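Local coordinates for protein MOR (Lactococcus phage TP901-1, PDB 6TRI) that probably acts as a modulator of repression in the phage's genetic switch, as a small all-helical protein of the helix-turn-helix clan, at residues Leu11-Glu16 / Leu57-Gln62; Asn23-Met28 / Arg33-Lys38; Met28-Arg33 / Asp47-Lys52. All coordinates share one frame; numbering follows the deposited sequence.

Contact 1 of 3, residues Leu11-Glu16 / Leu57-Gln62; sequences LGKITE and LELNPQ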
ATOM      1  N   LEU B  11     -14.396   4.866  -4.353  1.00 50.38           N
ATOM      2  CA  LEU B  11     -15.222   6.038  -4.622  1.00 48.71           C
ATOM      3  C   LEU B  11     -16.636   5.843  -4.093  1.00 51.47           C
ATOM      4  O   LEU B  11     -17.315   6.808  -3.748  1.00 63.77           O
ATOM      5  CB  LEU B  11     -15.259   6.341  -6.122  1.00 42.31           C
ATOM      6  CG  LEU B  11     -13.921   6.740  -6.750  1.00 41.81           C
ATOM      7  CD1 LEU B  11     -14.048   6.888  -8.258  1.00 57.82           C
ATOM      8  CD2 LEU B  11     -13.394   8.016  -6.124  1.00 41.69           C
ATOM      9  N   GLY B  12     -17.073   4.590  -4.030  1.00 53.17           N
ATOM     10  CA  GLY B  12     -18.384   4.276  -3.498  1.00 56.62           C
ATOM     11  C   GLY B  12     -18.479   4.598  -2.020  1.00 63.48           C
ATOM     12  O   GLY B  12     -19.427   5.250  -1.578  1.00 62.32           O
ATOM     13  N   LYS B  13     -17.489   4.145  -1.256  1.00 52.96           N
ATOM     14  CA  LYS B  13     -17.468   4.360   0.188  1.00 56.75           C
ATOM     15  C   LYS B  13     -17.353   5.842   0.522  1.00 47.22           C
ATOM     16  O   LYS B  13     -17.928   6.314   1.501  1.00 56.47           O
ATOM     17  CB  LYS B  13     -16.313   3.590   0.835  1.00 50.91           C
ATOM     18  CG  LYS B  13     -16.417   2.081   0.707  1.00 55.22           C
ATOM     19  CD  LYS B  13     -17.560   1.526   1.538  1.00 54.99           C
ATOM     20  CE  LYS B  13     -17.369   1.841   3.012  1.00 64.37           C
ATOM     21  NZ  LYS B  13     -18.354   1.119   3.867  1.00 81.46           N
ATOM     22  N   ILE B  14     -16.606   6.569  -0.302  1.00 45.99           N
ATOM     23  CA  ILE B  14     -16.388   7.993  -0.087  1.00 46.97           C
ATOM     24  C   ILE B  14     -17.687   8.779  -0.234  1.00 44.20           C
ATOM     25  O   ILE B  14     -17.973   9.677   0.561  1.00 53.30           O
ATOM     26  CB  ILE B  14     -15.332   8.536  -1.062  1.00 44.31           C
ATOM     27  CG1 ILE B  14     -13.959   7.977  -0.689  1.00 35.25           C
ATOM     28  CG2 ILE B  14     -15.314  10.058  -1.050  1.00 48.89           C
ATOM     29  CD1 ILE B  14     -12.861   8.345  -1.654  1.00 39.94           C
ATOM     30  N   THR B  15     -18.476   8.428  -1.243  1.00 47.91           N
ATOM     31  CA  THR B  15     -19.780   9.046  -1.452  1.00 41.28           C
ATOM     32  C   THR B  15     -20.727   8.679  -0.317  1.00 51.48           C
ATOM     33  O   THR B  15     -21.471   9.521   0.188  1.00 54.25           O
ATOM     34  CB  THR B  15     -20.404   8.612  -2.793  1.00 50.43           C
ATOM     35  OG1 THR B  15     -19.471   8.852  -3.854  1.00 58.18           O
ATOM     36  CG2 THR B  15     -21.686   9.383  -3.062  1.00 48.00           C
ATOM     37  N   GLU B  16     -20.684   7.410   0.073  1.00 63.59           N
ATOM     38  CA  GLU B  16     -21.525   6.877   1.140  1.00 58.17           C
ATOM     39  C   GLU B  16     -21.190   7.473   2.510  1.00 60.24           C
ATOM     40  O   GLU B  16     -22.086   7.868   3.255  1.00 70.87           O
ATOM     41  CB  GLU B  16     -21.392   5.352   1.186  1.00 65.42           C
ATOM     42  CG  GLU B  16     -21.948   4.694   2.436  1.00 85.80           C
ATOM     43  CD  GLU B  16     -21.592   3.219   2.517  1.00101.28           C
ATOM     44  OE1 GLU B  16     -21.055   2.682   1.525  1.00102.54           O
ATOM     45  OE2 GLU B  16     -21.843   2.597   3.574  1.00105.86           O
ATOM     46  N   LEU B  57     -13.077   5.899   6.499  1.00 45.10           N
ATOM     47  CA  LEU B  57     -14.160   5.235   5.778  1.00 48.43           C
ATOM     48  C   LEU B  57     -14.639   3.970   6.487  1.00 52.56           C
ATOM     49  O   LEU B  57     -15.602   3.333   6.051  1.00 55.98           O
ATOM     50  CB  LEU B  57     -13.711   4.906   4.356  1.00 34.49           C
ATOM     51  CG  LEU B  57     -13.352   6.137   3.524  1.00 42.11           C
ATOM     52  CD1 LEU B  57     -12.699   5.729   2.218  1.00 44.11           C
ATOM     53  CD2 LEU B  57     -14.592   6.984   3.269  1.00 35.89           C
ATOM     54  N   GLU B  58     -13.967   3.626   7.583  1.00 49.24           N
ATOM     55  CA  GLU B  58     -14.293   2.445   8.380  1.00 54.10           C
ATOM     56  C   GLU B  58     -14.299   1.193   7.516  1.00 52.89           C
ATOM     57  O   GLU B  58     -15.208   0.370   7.597  1.00 48.89           O
ATOM     58  CB  GLU B  58     -15.642   2.620   9.082  1.00 56.91           C
ATOM     59  CG  GLU B  58     -15.626   3.667  10.186  1.00 82.35           C
ATOM     60  CD  GLU B  58     -16.985   3.865  10.832  1.00102.91           C
ATOM     61  OE1 GLU B  58     -17.958   4.146  10.100  1.00103.46           O
ATOM     62  OE2 GLU B  58     -17.080   3.740  12.072  1.00114.15           O
ATOM     63  N   LEU B  59     -13.272   1.062   6.683  1.00 47.90           N
ATOM     64  CA  LEU B  59     -13.134  -0.091   5.808  1.00 46.70           C
ATOM     65  C   LEU B  59     -12.647  -1.312   6.579  1.00 54.85           C
ATOM     66  O   LEU B  59     -11.914  -1.187   7.562  1.00 58.67           O
ATOM     67  CB  LEU B  59     -12.166   0.218   4.664  1.00 46.48           C
ATOM     68  CG  LEU B  59     -12.429   1.489   3.854  1.00 44.71           C
ATOM     69  CD1 LEU B  59     -11.402   1.648   2.738  1.00 42.18           C
ATOM     70  CD2 LEU B  59     -13.830   1.467   3.288  1.00 44.05           C
ATOM     71  N   ASN B  60     -13.066  -2.491   6.133  1.00 52.55           N
ATOM     72  CA  ASN B  60     -12.507  -3.739   6.634  1.00 46.47           C
ATOM     73  C   ASN B  60     -11.105  -3.894   6.067  1.00 52.74           C
ATOM     74  O   ASN B  60     -10.924  -3.862   4.849  1.00 50.76           O
ATOM     75  CB  ASN B  60     -13.390  -4.930   6.247  1.00 57.38           C
ATOM     76  CG  ASN B  60     -12.783  -6.270   6.640  1.00 71.94           C
ATOM     77  OD1 ASN B  60     -12.039  -6.371   7.614  1.00 78.54           O
ATOM     78  ND2 ASN B  60     -13.101  -7.309   5.874  1.00 69.08           N
ATOM     79  N   PRO B  61     -10.103  -4.035   6.949  1.00 54.96           N
ATOM     80  CA  PRO B  61      -8.698  -4.140   6.538  1.00 51.70           C
ATOM     81  C   PRO B  61      -8.442  -5.240   5.512  1.00 55.88           C
ATOM     82  O   PRO B  61      -7.531  -5.109   4.699  1.00 53.50           O
ATOM     83  CB  PRO B  61      -7.979  -4.452   7.851  1.00 48.74           C
ATOM     84  CG  PRO B  61      -8.824  -3.812   8.887  1.00 53.08           C
ATOM     85  CD  PRO B  61     -10.241  -3.982   8.415  1.00 52.95           C
ATOM     86  N   GLN B  62      -9.240  -6.302   5.539  1.00 45.69           N
ATOM     87  CA  GLN B  62      -9.058  -7.404   4.601  1.00 53.68           C
ATOM     88  C   GLN B  62      -9.524  -7.033   3.195  1.00 57.73           C
ATOM     89  O   GLN B  62      -9.200  -7.719   2.225  1.00 57.08           O
ATOM     90  CB  GLN B  62      -9.801  -8.643   5.093  1.00 57.53           C
ATOM     91  CG  GLN B  62      -9.481  -9.003   6.531  1.00 68.69           C
ATOM     92  CD  GLN B  62     -10.123 -10.300   6.966  1.00 62.48           C
ATOM     93  OE1 GLN B  62     -10.210 -11.254   6.192  1.00 68.04           O
ATOM     94  NE2 GLN B  62     -10.581 -10.343   8.210  1.00 66.82           N
TER
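Lys-13, on helix 8-17, lies along Leu-59 and the carbonyl of Leu-57, and most of this contact can be read by following its chain outward. Lys-13 CB sits 4.1 Å from Leu-59 CD2, and Lys-13 CG moves in to 3.7 Å from that same methyl. Lys-13 CD draws back slightly, to 4.1 Å from Leu-59 CD2. Two successive bends, chi2 -69° and chi3 -60°, fold the chain back over Leu-59 instead of letting it run straight out, which brings Lys-13 CE to 3.6 Å from Leu-59 CD2 and 3.8 Å from Leu-57 O. The lysine and leucine chains run antiparallel alongside one another, so one leucine methyl serves four lysine carbons in turn. NZ, at the tip, makes no hydrogen bond across the contact; on its own helix Lys-13 NZ has a long, probably weak ion pair with Glu-16 OE2 at 3.8 Å, and the like-charged Lys-17 is close. Ile-14 and Leu-57 meet through carbon alone: Leu-57 CD1 lies 3.9 Å from Ile-14 CG1, while Leu-57 CD2 rests 3.8 Å from the backbone Lys-13 O. Leu-57 also reaches Phe-24, and Leu-59 reaches Tyr-67 and Phe-68 of helix 64-68. Joining an early helix to the connection that follows helix 47-57, this packing closes a compact all-helical bundle, consistent with the helix-turn-helix clan of this family.

Contact 2 of 3, residues Asn23-Met28 / Arg33-Lys38; sequences NFAIAM and RTVSLK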
ATOM      1  N   ASN B  23     -15.246  16.839   1.283  1.00 45.12           N
ATOM      2  CA  ASN B  23     -15.482  16.361   2.641  1.00 40.90           C
ATOM      3  C   ASN B  23     -14.476  15.291   3.032  1.00 43.94           C
ATOM      4  O   ASN B  23     -13.964  15.285   4.150  1.00 42.85           O
ATOM      5  CB  ASN B  23     -16.897  15.808   2.785  1.00 40.37           C
ATOM      6  CG  ASN B  23     -17.949  16.896   2.821  1.00 53.51           C
ATOM      7  OD1 ASN B  23     -17.668  18.035   3.191  1.00 54.59           O
ATOM      8  ND2 ASN B  23     -19.174  16.547   2.445  1.00 54.46           N
ATOM      9  N   PHE B  24     -14.201  14.388   2.099  1.00 41.74           N
ATOM     10  CA  PHE B  24     -13.230  13.329   2.324  1.00 39.09           C
ATOM     11  C   PHE B  24     -11.839  13.913   2.543  1.00 49.17           C
ATOM     12  O   PHE B  24     -11.105  13.469   3.426  1.00 54.50           O
ATOM     13  CB  PHE B  24     -13.223  12.355   1.147  1.00 38.39           C
ATOM     14  CG  PHE B  24     -12.236  11.236   1.296  1.00 47.29           C
ATOM     15  CD1 PHE B  24     -12.295  10.385   2.387  1.00 39.61           C
ATOM     16  CD2 PHE B  24     -11.254  11.027   0.343  1.00 48.92           C
ATOM     17  CE1 PHE B  24     -11.388   9.352   2.530  1.00 41.27           C
ATOM     18  CE2 PHE B  24     -10.346   9.992   0.478  1.00 39.10           C
ATOM     19  CZ  PHE B  24     -10.413   9.155   1.574  1.00 39.75           C
ATOM     20  N   ALA B  25     -11.492  14.915   1.741  1.00 47.79           N
ATOM     21  CA  ALA B  25     -10.203  15.593   1.851  1.00 39.81           C
ATOM     22  C   ALA B  25      -9.994  16.164   3.248  1.00 43.30           C
ATOM     23  O   ALA B  25      -8.959  15.931   3.875  1.00 46.10           O
ATOM     24  CB  ALA B  25     -10.098  16.695   0.814  1.00 48.61           C
ATOM     25  N   ILE B  26     -10.984  16.911   3.726  1.00 42.23           N
ATOM     26  CA  ILE B  26     -10.949  17.490   5.064  1.00 50.25           C
ATOM     27  C   ILE B  26     -10.785  16.414   6.136  1.00 52.24           C
ATOM     28  O   ILE B  26     -10.025  16.586   7.090  1.00 68.13           O
ATOM     29  CB  ILE B  26     -12.226  18.305   5.355  1.00 55.63           C
ATOM     30  CG1 ILE B  26     -12.440  19.367   4.273  1.00 63.94           C
ATOM     31  CG2 ILE B  26     -12.156  18.944   6.735  1.00 54.99           C
ATOM     32  CD1 ILE B  26     -11.289  20.337   4.128  1.00 69.35           C
ATOM     33  N   ALA B  27     -11.494  15.301   5.968  1.00 46.81           N
ATOM     34  CA  ALA B  27     -11.432  14.194   6.917  1.00 53.95           C
ATOM     35  C   ALA B  27     -10.057  13.524   6.908  1.00 54.57           C
ATOM     36  O   ALA B  27      -9.614  12.979   7.919  1.00 50.60           O
ATOM     37  CB  ALA B  27     -12.525  13.172   6.610  1.00 35.74           C
ATOM     38  N   MET B  28      -9.387  13.576   5.762  1.00 52.26           N
ATOM     39  CA  MET B  28      -8.065  12.980   5.609  1.00 47.30           C
ATOM     40  C   MET B  28      -6.955  13.934   6.037  1.00 51.19           C
ATOM     41  O   MET B  28      -5.811  13.523   6.228  1.00 52.13           O
ATOM     42  CB  MET B  28      -7.847  12.552   4.159  1.00 42.08           C
ATOM     43  CG  MET B  28      -8.718  11.394   3.722  1.00 36.82           C
ATOM     44  SD  MET B  28      -8.079   9.841   4.355  1.00 57.31           S
ATOM     45  CE  MET B  28      -6.459   9.845   3.596  1.00 76.78           C
ATOM     46  N   ARG B  33      -7.143  19.017  -4.030  1.00 40.35           N
ATOM     47  CA  ARG B  33      -6.325  18.788  -5.218  1.00 46.56           C
ATOM     48  C   ARG B  33      -5.416  17.580  -5.020  1.00 47.14           C
ATOM     49  O   ARG B  33      -5.167  16.815  -5.949  1.00 60.60           O
ATOM     50  CB  ARG B  33      -5.487  20.020  -5.555  1.00 46.01           C
ATOM     51  CG  ARG B  33      -4.601  19.829  -6.774  1.00 51.67           C
ATOM     52  CD  ARG B  33      -3.525  20.890  -6.843  1.00 61.31           C
ATOM     53  NE  ARG B  33      -4.078  22.228  -7.012  1.00 70.50           N
ATOM     54  CZ  ARG B  33      -3.410  23.345  -6.745  1.00 74.34           C
ATOM     55  NH1 ARG B  33      -2.168  23.279  -6.283  1.00 77.74           N
ATOM     56  NH2 ARG B  33      -3.986  24.525  -6.927  1.00 66.18           N
ATOM     57  N   THR B  34      -4.919  17.419  -3.799  1.00 42.47           N
ATOM     58  CA  THR B  34      -4.103  16.266  -3.454  1.00 44.56           C
ATOM     59  C   THR B  34      -4.930  14.988  -3.571  1.00 48.00           C
ATOM     60  O   THR B  34      -4.485  13.995  -4.149  1.00 53.85           O
ATOM     61  CB  THR B  34      -3.535  16.391  -2.031  1.00 51.22           C
ATOM     62  OG1 THR B  34      -2.680  17.539  -1.957  1.00 53.82           O
ATOM     63  CG2 THR B  34      -2.742  15.157  -1.662  1.00 49.98           C
ATOM     64  N   VAL B  35      -6.143  15.030  -3.031  1.00 48.28           N
ATOM     65  CA  VAL B  35      -7.048  13.890  -3.070  1.00 37.32           C
ATOM     66  C   VAL B  35      -7.471  13.582  -4.503  1.00 45.95           C
ATOM     67  O   VAL B  35      -7.529  12.421  -4.910  1.00 52.10           O
ATOM     68  CB  VAL B  35      -8.294  14.141  -2.207  1.00 43.14           C
ATOM     69  CG1 VAL B  35      -9.261  12.977  -2.311  1.00 56.40           C
ATOM     70  CG2 VAL B  35      -7.885  14.359  -0.763  1.00 50.17           C
ATOM     71  N   SER B  36      -7.750  14.632  -5.267  1.00 32.91           N
ATOM     72  CA  SER B  36      -8.133  14.482  -6.666  1.00 34.93           C
ATOM     73  C   SER B  36      -7.062  13.773  -7.492  1.00 42.32           C
ATOM     74  O   SER B  36      -7.368  12.875  -8.276  1.00 50.99           O
ATOM     75  CB  SER B  36      -8.434  15.845  -7.282  1.00 42.63           C
ATOM     76  OG  SER B  36      -8.604  15.724  -8.682  1.00 54.26           O
ATOM     77  N   LEU B  37      -5.809  14.182  -7.315  1.00 42.16           N
ATOM     78  CA  LEU B  37      -4.699  13.597  -8.063  1.00 40.68           C
ATOM     79  C   LEU B  37      -4.471  12.132  -7.694  1.00 42.66           C
ATOM     80  O   LEU B  37      -3.966  11.351  -8.501  1.00 49.26           O
ATOM     81  CB  LEU B  37      -3.414  14.396  -7.828  1.00 38.04           C
ATOM     82  CG  LEU B  37      -3.351  15.828  -8.362  1.00 45.44           C
ATOM     83  CD1 LEU B  37      -2.073  16.497  -7.899  1.00 48.13           C
ATOM     84  CD2 LEU B  37      -3.440  15.839  -9.876  1.00 45.91           C
ATOM     85  N   LYS B  38      -4.840  11.760  -6.474  1.00 38.03           N
ATOM     86  CA  LYS B  38      -4.661  10.383  -6.027  1.00 47.09           C
ATOM     87  C   LYS B  38      -5.809   9.493  -6.489  1.00 39.88           C
ATOM     88  O   LYS B  38      -5.589   8.358  -6.908  1.00 42.90           O
ATOM     89  CB  LYS B  38      -4.518  10.332  -4.507  1.00 43.38           C
ATOM     90  CG  LYS B  38      -3.207  10.919  -4.022  1.00 46.69           C
ATOM     91  CD  LYS B  38      -3.171  11.069  -2.515  1.00 48.64           C
ATOM     92  CE  LYS B  38      -1.887  11.754  -2.078  1.00 53.24           C
ATOM     93  NZ  LYS B  38      -0.681  10.943  -2.393  1.00 49.47           N
TER
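The helix-turn-helix unit, formed here by helices 21-28 and 32-39, is held at this point by Val-35, which reaches from the second helix to Phe-24 and Ala-25 of the first. The backbones come closest at Ala-25 and Val-35, with their CA atoms 6.1 Å apart, a spacing possible because the facing side chains are small. Val-35 divides its two methyls between the two partners. Val-35 CG2 lies 3.6 Å from Ala-25 CB and 3.7 Å from Ala-25 CA, so it rests on the helix surface itself. Val-35 CG1, turned anti to the backbone N (chi1 177°), goes instead to the aromatic ring and ends 3.8 Å from Phe-24 CD2. It arrives at the ring edge, near the ring plane, and not over a face. No hydrogen bond joins the segments, and all three touching residues are buried, so the evidence is for apolar packing alone. Helix 32-39 occupies the place of the recognition helix in this motif, though a DNA-binding role is not established by the geometry. One face of the Phe-24 ring carries Met-28 CG, 3.5 Å above the plane and offset toward the rim.

Contact 3 of 3, residues Met28-Arg33 / Asp47-Lys52; sequences MGLSER and DDEILK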
ATOM      1  N   MET B  28      -9.387  13.576   5.762  1.00 52.26           N
ATOM      2  CA  MET B  28      -8.065  12.980   5.609  1.00 47.30           C
ATOM      3  C   MET B  28      -6.955  13.934   6.037  1.00 51.19           C
ATOM      4  O   MET B  28      -5.811  13.523   6.228  1.00 52.13           O
ATOM      5  CB  MET B  28      -7.847  12.552   4.159  1.00 42.08           C
ATOM      6  CG  MET B  28      -8.718  11.394   3.722  1.00 36.82           C
ATOM      7  SD  MET B  28      -8.079   9.841   4.355  1.00 57.31           S
ATOM      8  CE  MET B  28      -6.459   9.845   3.596  1.00 76.78           C
ATOM      9  N   GLY B  29      -7.300  15.209   6.186  1.00 47.91           N
ATOM     10  CA  GLY B  29      -6.323  16.231   6.516  1.00 55.47           C
ATOM     11  C   GLY B  29      -5.490  16.632   5.312  1.00 61.07           C
ATOM     12  O   GLY B  29      -4.357  17.098   5.451  1.00 55.94           O
ATOM     13  N   LEU B  30      -6.062  16.445   4.124  1.00 56.77           N
ATOM     14  CA  LEU B  30      -5.382  16.737   2.865  1.00 50.51           C
ATOM     15  C   LEU B  30      -6.112  17.825   2.084  1.00 49.38           C
ATOM     16  O   LEU B  30      -7.278  18.113   2.351  1.00 46.99           O
ATOM     17  CB  LEU B  30      -5.271  15.472   2.006  1.00 49.32           C
ATOM     18  CG  LEU B  30      -4.110  14.490   2.208  1.00 55.83           C
ATOM     19  CD1 LEU B  30      -3.961  14.046   3.653  1.00 64.23           C
ATOM     20  CD2 LEU B  30      -4.290  13.281   1.301  1.00 48.68           C
ATOM     21  N   SER B  31      -5.424  18.430   1.121  1.00 51.99           N
ATOM     22  CA  SER B  31      -6.074  19.351   0.198  1.00 49.09           C
ATOM     23  C   SER B  31      -6.881  18.534  -0.802  1.00 50.29           C
ATOM     24  O   SER B  31      -6.582  17.362  -1.034  1.00 55.11           O
ATOM     25  CB  SER B  31      -5.054  20.236  -0.521  1.00 48.99           C
ATOM     26  OG  SER B  31      -4.188  19.466  -1.336  1.00 58.27           O
ATOM     27  N   GLU B  32      -7.904  19.147  -1.388  1.00 38.38           N
ATOM     28  CA  GLU B  32      -8.762  18.427  -2.317  1.00 37.96           C
ATOM     29  C   GLU B  32      -8.016  18.107  -3.606  1.00 45.20           C
ATOM     30  O   GLU B  32      -8.224  17.047  -4.203  1.00 47.61           O
ATOM     31  CB  GLU B  32     -10.030  19.221  -2.624  1.00 43.88           C
ATOM     32  CG  GLU B  32     -11.052  18.421  -3.413  1.00 51.73           C
ATOM     33  CD  GLU B  32     -12.285  19.220  -3.759  1.00 67.58           C
ATOM     34  OE1 GLU B  32     -13.209  18.648  -4.374  1.00 72.41           O
ATOM     35  OE2 GLU B  32     -12.332  20.421  -3.416  1.00 80.73           O
ATOM     36  N   ARG B  33      -7.143  19.017  -4.030  1.00 40.35           N
ATOM     37  CA  ARG B  33      -6.325  18.788  -5.218  1.00 46.56           C
ATOM     38  C   ARG B  33      -5.416  17.580  -5.020  1.00 47.14           C
ATOM     39  O   ARG B  33      -5.167  16.815  -5.949  1.00 60.60           O
ATOM     40  CB  ARG B  33      -5.487  20.020  -5.555  1.00 46.01           C
ATOM     41  CG  ARG B  33      -4.601  19.829  -6.774  1.00 51.67           C
ATOM     42  CD  ARG B  33      -3.525  20.890  -6.843  1.00 61.31           C
ATOM     43  NE  ARG B  33      -4.078  22.228  -7.012  1.00 70.50           N
ATOM     44  CZ  ARG B  33      -3.410  23.345  -6.745  1.00 74.34           C
ATOM     45  NH1 ARG B  33      -2.168  23.279  -6.283  1.00 77.74           N
ATOM     46  NH2 ARG B  33      -3.986  24.525  -6.927  1.00 66.18           N
ATOM     47  N   ASP B  47       1.781   5.717   2.488  1.00 60.67           N
ATOM     48  CA  ASP B  47       1.506   4.681   3.475  1.00 69.52           C
ATOM     49  C   ASP B  47       0.477   5.151   4.501  1.00 63.69           C
ATOM     50  O   ASP B  47      -0.524   4.476   4.746  1.00 65.45           O
ATOM     51  CB  ASP B  47       2.806   4.263   4.171  1.00 90.48           C
ATOM     52  CG  ASP B  47       2.597   3.168   5.199  1.00103.14           C
ATOM     53  OD1 ASP B  47       2.579   1.982   4.811  1.00111.80           O
ATOM     54  OD2 ASP B  47       2.464   3.494   6.398  1.00105.22           O
ATOM     55  N   ASP B  48       0.721   6.322   5.080  1.00 57.75           N
ATOM     56  CA  ASP B  48      -0.135   6.864   6.131  1.00 60.16           C
ATOM     57  C   ASP B  48      -1.520   7.267   5.627  1.00 56.41           C
ATOM     58  O   ASP B  48      -2.492   7.239   6.381  1.00 57.62           O
ATOM     59  CB  ASP B  48       0.543   8.068   6.790  1.00 84.05           C
ATOM     60  CG  ASP B  48       0.861   9.174   5.800  1.00 94.09           C
ATOM     61  OD1 ASP B  48       2.006   9.218   5.302  1.00 98.16           O
ATOM     62  OD2 ASP B  48      -0.037   9.997   5.519  1.00 89.91           O
ATOM     63  N   GLU B  49      -1.609   7.648   4.358  1.00 55.81           N
ATOM     64  CA  GLU B  49      -2.883   8.077   3.784  1.00 50.41           C
ATOM     65  C   GLU B  49      -3.853   6.910   3.659  1.00 52.62           C
ATOM     66  O   GLU B  49      -5.046   7.057   3.915  1.00 59.65           O
ATOM     67  CB  GLU B  49      -2.666   8.733   2.421  1.00 48.09           C
ATOM     68  CG  GLU B  49      -1.919  10.055   2.490  1.00 71.58           C
ATOM     69  CD  GLU B  49      -1.399  10.503   1.139  1.00 86.78           C
ATOM     70  OE1 GLU B  49      -1.400   9.679   0.199  1.00 85.89           O
ATOM     71  OE2 GLU B  49      -0.989  11.679   1.018  1.00 93.47           O
ATOM     72  N   ILE B  50      -3.339   5.748   3.271  1.00 49.44           N
ATOM     73  CA  ILE B  50      -4.175   4.562   3.145  1.00 48.08           C
ATOM     74  C   ILE B  50      -4.710   4.138   4.511  1.00 48.20           C
ATOM     75  O   ILE B  50      -5.890   3.825   4.655  1.00 48.33           O
ATOM     76  CB  ILE B  50      -3.408   3.392   2.497  1.00 49.59           C
ATOM     77  CG1 ILE B  50      -3.004   3.755   1.064  1.00 52.00           C
ATOM     78  CG2 ILE B  50      -4.251   2.126   2.508  1.00 39.37           C
ATOM     79  CD1 ILE B  50      -2.320   2.632   0.315  1.00 50.27           C
ATOM     80  N   LEU B  51      -3.841   4.150   5.517  1.00 45.65           N
ATOM     81  CA  LEU B  51      -4.243   3.791   6.870  1.00 40.89           C
ATOM     82  C   LEU B  51      -5.307   4.744   7.407  1.00 53.36           C
ATOM     83  O   LEU B  51      -6.227   4.323   8.105  1.00 60.87           O
ATOM     84  CB  LEU B  51      -3.036   3.775   7.811  1.00 39.71           C
ATOM     85  CG  LEU B  51      -2.283   2.451   7.958  1.00 52.29           C
ATOM     86  CD1 LEU B  51      -1.666   2.011   6.637  1.00 59.95           C
ATOM     87  CD2 LEU B  51      -1.222   2.557   9.041  1.00 51.00           C
ATOM     88  N   LYS B  52      -5.183   6.027   7.079  1.00 55.32           N
ATOM     89  CA  LYS B  52      -6.144   7.015   7.552  1.00 57.05           C
ATOM     90  C   LYS B  52      -7.472   6.852   6.823  1.00 50.86           C
ATOM     91  O   LYS B  52      -8.538   7.014   7.414  1.00 62.31           O
ATOM     92  CB  LYS B  52      -5.602   8.435   7.372  1.00 63.04           C
ATOM     93  CG  LYS B  52      -6.213   9.446   8.333  1.00 73.45           C
ATOM     94  CD  LYS B  52      -5.541  10.807   8.220  1.00 79.12           C
ATOM     95  CE  LYS B  52      -6.112  11.797   9.229  1.00 75.44           C
ATOM     96  NZ  LYS B  52      -7.570  11.597   9.469  1.00 65.59           N
TER
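Met-28, the last residue of helix 21-28, and Leu-30, in the turn of the helix-turn-helix motif, meet Glu-49 and Lys-52 of helix 47-57 in two different ways. In the first, Met-28 curls its thioether against the helix: bends at chi2 (-77°) and chi3 (-60°) carry Met-28 CE to 3.1 Å from the backbone Glu-49 O, a tight approach, and also to 4.1 Å from Lys-52 CB. Lys-52 answers by passing close to the backbone of Met-28. Its chain is extended as far as CE, with Lys-52 CD 3.4 Å from Met-28 O, and a final bend at chi4 (-35°) turns NZ to its hydrogen-bond partner, Ala-27 O. A positive amine is thereby placed at the C-terminal end of helix 21-28, where it would probably complement the helix dipole. That helix finishes in a Schellman motif: Gly-29 takes positive phi as the C-prime residue, with Leu-30 N bonded to Ala-25 O and Gly-29 N to Ile-26 O. Ser-31 then occupies the N-cap position of helix 32-39. At the other position, Leu-30 and Glu-49 cross at about a right angle, methyl against carboxylate. The polar end of Glu-49 is held by other partners, since OE1 forms a salt bridge with Lys-38 NZ and accepts from Lys-46 N, which should favour the carboxylate form. The leucine thus packs beside a carboxylate already gripped by two donors: Leu-30 CD2 lies 4.0 Å from Glu-49 CD and 3.7 Å from Glu-49 OE2.

Contacts 1 and 2 are buried, whereas contact 3 is only partly so, and the chemistry follows: contact 2 is wholly apolar, contact 1 adds a lysine whose carbons pack across while its amine has a long, weak pair on its own helix, and contact 3 sets carbon against backbone carbonyls and a carboxylate. Contacts 2 and 3 are centred 6 Å apart, share Met-28 and Arg-33 and both use helix 32-39; Val-35 CG2 packs on Leu-30 CB at 4.0 Å between them. Contact 1 lies about 14 Å from each by centres. It touches contact 2 through the Phe-24 ring, where Ile-14 CD1 comes to 3.7 Å of Phe-24 CE2, but not contact 3.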